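Local atomic coordinates of EF0056 (Enterococcus faecalis, PDB entry 6ORI), a protein that is of unknown function but, as an enterococcal surface protein with immunoglobulin-like domains, probably contributes to biofilm formation. Residues T50-Y56 with T136-I142. Sequence-based numbering, arbitrary orientation.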
loop_
_atom_site.group_PDB
_atom_site.type_symbol
_atom_site.label_atom_id
_atom_site.label_comp_id
_atom_site.label_asym_id
_atom_site.label_seq_id
_atom_site.Cartn_x
_atom_site.Cartn_y
_atom_site.Cartn_z
ATOM N N THR A 50 -16.671 10.406 -11.654
ATOM C CA THR A 50 -15.548 10.836 -10.822
ATOM C C THR A 50 -15.152 9.818 -9.757
ATOM O O THR A 50 -15.974 9.086 -9.214
ATOM C CB THR A 50 -15.848 12.193 -10.131
ATOM O OG1 THR A 50 -17.073 12.106 -9.391
ATOM C CG2 THR A 50 -15.929 13.302 -11.151
ATOM N N ILE A 51 -13.861 9.815 -9.452
ATOM C CA ILE A 51 -13.359 9.125 -8.260
ATOM C C ILE A 51 -12.669 10.154 -7.375
ATOM O O ILE A 51 -11.718 10.808 -7.812
ATOM C CB ILE A 51 -12.385 7.994 -8.625
ATOM C CG1 ILE A 51 -13.102 6.895 -9.408
ATOM C CG2 ILE A 51 -11.686 7.426 -7.366
ATOM C CD1 ILE A 51 -12.177 5.835 -9.965
ATOM N N ASP A 52 -13.132 10.289 -6.138
ATOM C CA ASP A 52 -12.524 11.185 -5.175
ATOM C C ASP A 52 -11.335 10.489 -4.520
ATOM O O ASP A 52 -11.366 9.259 -4.314
ATOM C CB ASP A 52 -13.527 11.586 -4.080
ATOM C CG ASP A 52 -14.636 12.506 -4.575
ATOM O OD1 ASP A 52 -14.614 12.970 -5.738
ATOM O OD2 ASP A 52 -15.528 12.781 -3.746
ATOM N N PHE A 53 -10.327 11.266 -4.127
ATOM C CA PHE A 53 -9.139 10.699 -3.476
ATOM C C PHE A 53 -8.427 11.750 -2.649
ATOM O O PHE A 53 -8.679 12.939 -2.803
ATOM C CB PHE A 53 -8.153 10.051 -4.485
ATOM C CG PHE A 53 -7.434 11.046 -5.391
ATOM C CD1 PHE A 53 -6.221 11.613 -5.040
ATOM C CD2 PHE A 53 -8.000 11.404 -6.600
ATOM C CE1 PHE A 53 -5.593 12.508 -5.891
ATOM C CE2 PHE A 53 -7.365 12.278 -7.461
ATOM C CZ PHE A 53 -6.177 12.841 -7.106
ATOM N N GLU A 54 -7.509 11.294 -1.807
ATOM C CA GLU A 54 -6.544 12.149 -1.133
ATOM C C GLU A 54 -5.168 11.539 -1.333
ATOM O O GLU A 54 -5.030 10.323 -1.597
ATOM C CB GLU A 54 -6.803 12.238 0.372
ATOM C CG GLU A 54 -8.158 12.785 0.709
ATOM C CD GLU A 54 -8.382 12.976 2.199
ATOM O OE1 GLU A 54 -7.909 12.153 3.026
ATOM O OE2 GLU A 54 -9.059 13.950 2.541
ATOM N N VAL A 55 -4.152 12.388 -1.221
ATOM C CA VAL A 55 -2.759 11.940 -1.252
ATOM C C VAL A 55 -2.139 12.271 0.097
ATOM O O VAL A 55 -2.338 13.368 0.620
ATOM C CB VAL A 55 -1.958 12.603 -2.390
ATOM C CG1 VAL A 55 -0.540 12.048 -2.463
ATOM C CG2 VAL A 55 -2.673 12.452 -3.708
ATOM N N TYR A 56 -1.438 11.299 0.683
ATOM C CA TYR A 56 -0.707 11.525 1.922
ATOM C C TYR A 56 0.779 11.489 1.645
ATOM O O TYR A 56 1.254 10.702 0.824
ATOM C CB TYR A 56 -1.069 10.473 2.998
ATOM C CG TYR A 56 -2.557 10.315 3.155
ATOM C CD1 TYR A 56 -3.385 11.414 3.268
ATOM C CD2 TYR A 56 -3.147 9.067 3.143
ATOM C CE1 TYR A 56 -4.760 11.264 3.354
ATOM C CE2 TYR A 56 -4.507 8.920 3.223
ATOM C CZ TYR A 56 -5.305 10.016 3.344
ATOM O OH TYR A 56 -6.669 9.831 3.393
ATOM N N THR A 136 -1.641 15.959 4.151
ATOM C CA THR A 136 -2.735 15.578 3.252
ATOM C C THR A 136 -2.911 16.599 2.151
ATOM O O THR A 136 -2.983 17.811 2.417
ATOM C CB THR A 136 -4.055 15.442 4.011
ATOM O OG1 THR A 136 -3.903 14.417 4.996
ATOM C CG2 THR A 136 -5.223 15.091 3.080
ATOM N N ALA A 137 -2.993 16.081 0.931
ATOM C CA ALA A 137 -3.414 16.843 -0.238
ATOM C C ALA A 137 -4.854 16.426 -0.462
ATOM O O ALA A 137 -5.096 15.307 -0.922
ATOM C CB ALA A 137 -2.552 16.497 -1.447
ATOM N N PRO A 138 -5.821 17.286 -0.085
ATOM C CA PRO A 138 -7.236 16.905 -0.097
ATOM C C PRO A 138 -7.952 17.154 -1.430
ATOM O O PRO A 138 -7.400 17.793 -2.337
ATOM C CB PRO A 138 -7.806 17.804 0.993
ATOM C CG PRO A 138 -7.049 19.069 0.827
ATOM C CD PRO A 138 -5.644 18.624 0.504
ATOM N N ASN A 139 -9.169 16.639 -1.553
ATOM C CA ASN A 139 -10.093 17.026 -2.624
ATOM C C ASN A 139 -9.579 16.608 -3.989
ATOM O O ASN A 139 -9.755 17.302 -4.993
ATOM C CB ASN A 139 -10.409 18.529 -2.576
ATOM C CG ASN A 139 -11.011 18.921 -1.272
ATOM O OD1 ASN A 139 -11.896 18.242 -0.765
ATOM N ND2 ASN A 139 -10.514 19.994 -0.701
ATOM N N GLY A 140 -8.927 15.468 -4.040
ATOM C CA GLY A 140 -8.523 14.898 -5.311
ATOM C C GLY A 140 -9.720 14.389 -6.068
ATOM O O GLY A 140 -10.625 13.813 -5.490
ATOM N N VAL A 141 -9.711 14.589 -7.375
ATOM C CA VAL A 141 -10.777 14.109 -8.246
ATOM C C VAL A 141 -10.159 13.612 -9.541
ATOM O O VAL A 141 -9.430 14.345 -10.212
ATOM C CB VAL A 141 -11.839 15.206 -8.579
ATOM C CG1 VAL A 141 -12.911 14.624 -9.477
ATOM C CG2 VAL A 141 -12.478 15.761 -7.331
ATOM N N ILE A 142 -10.424 12.351 -9.864
ATOM C CA ILE A 142 -10.201 11.822 -11.207
ATOM C C ILE A 142 -11.503 11.959 -11.965
ATOM O O ILE A 142 -12.523 11.422 -11.557
ATOM C CB ILE A 142 -9.799 10.344 -11.195
ATOM C CG1 ILE A 142 -8.546 10.085 -10.327
ATOM C CG2 ILE A 142 -9.550 9.863 -12.642
ATOM C CD1 ILE A 142 -8.294 8.600 -10.045
HETATM O O HOH W 1 -10.453 15.232 0.650
#
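The carboxylate of Glu54 reaches the opposite strand through one water, which donates to Glu54 OE2 at 2.7 Å and accepts the backbone N-H of Asn139 at 2.9 Å. The other carboxylate oxygen, Glu54 OE1, takes the hydroxyl of Tyr56 on the anti lone pair, so both oxygens are held and the group is steadied against the methyl CG2 of Thr136. Asn139, in the bulge, adopts a left-handed helical backbone, which asparagine tolerates better than most non-glycine residues, and its side chain is tied to Asp88. Between Phe53 and Val55 the register slips by one, a beta bulge in which Pro138 and Asn139 together face the single residue Glu54. The pairing is distorted next to the bulge: the bond from Gly140 N to Phe53 O is weak, bent to 129° at the hydrogen, and Phe53 N meets Gly140 O well above its carbonyl plane. Away from the bulge the pairing is regular, and Ala137 N points almost straight at Val55 O, 2.8 Å away. CG of Phe53 sits between the backbone N and the carbonyl carbon (chi1 70°), which brings the ring over the neighbouring strand, where Gly140 CA lies 3.5 Å from the ring centroid in a CH-pi contact; a glycine suits this place because a beta carbon would run into the ring. Ile142 CG1 packs 3.8 Å from Phe53 CE2, and Ile51, Val55 and Ala137 add aliphatic bulk to this buried face, which Phe36 and Val87 help to line. Flanked by strands 31-38 and 82-87, the pair forms a bulged antiparallel ladder within a larger sheet, consistent with an immunoglobulin-like domain.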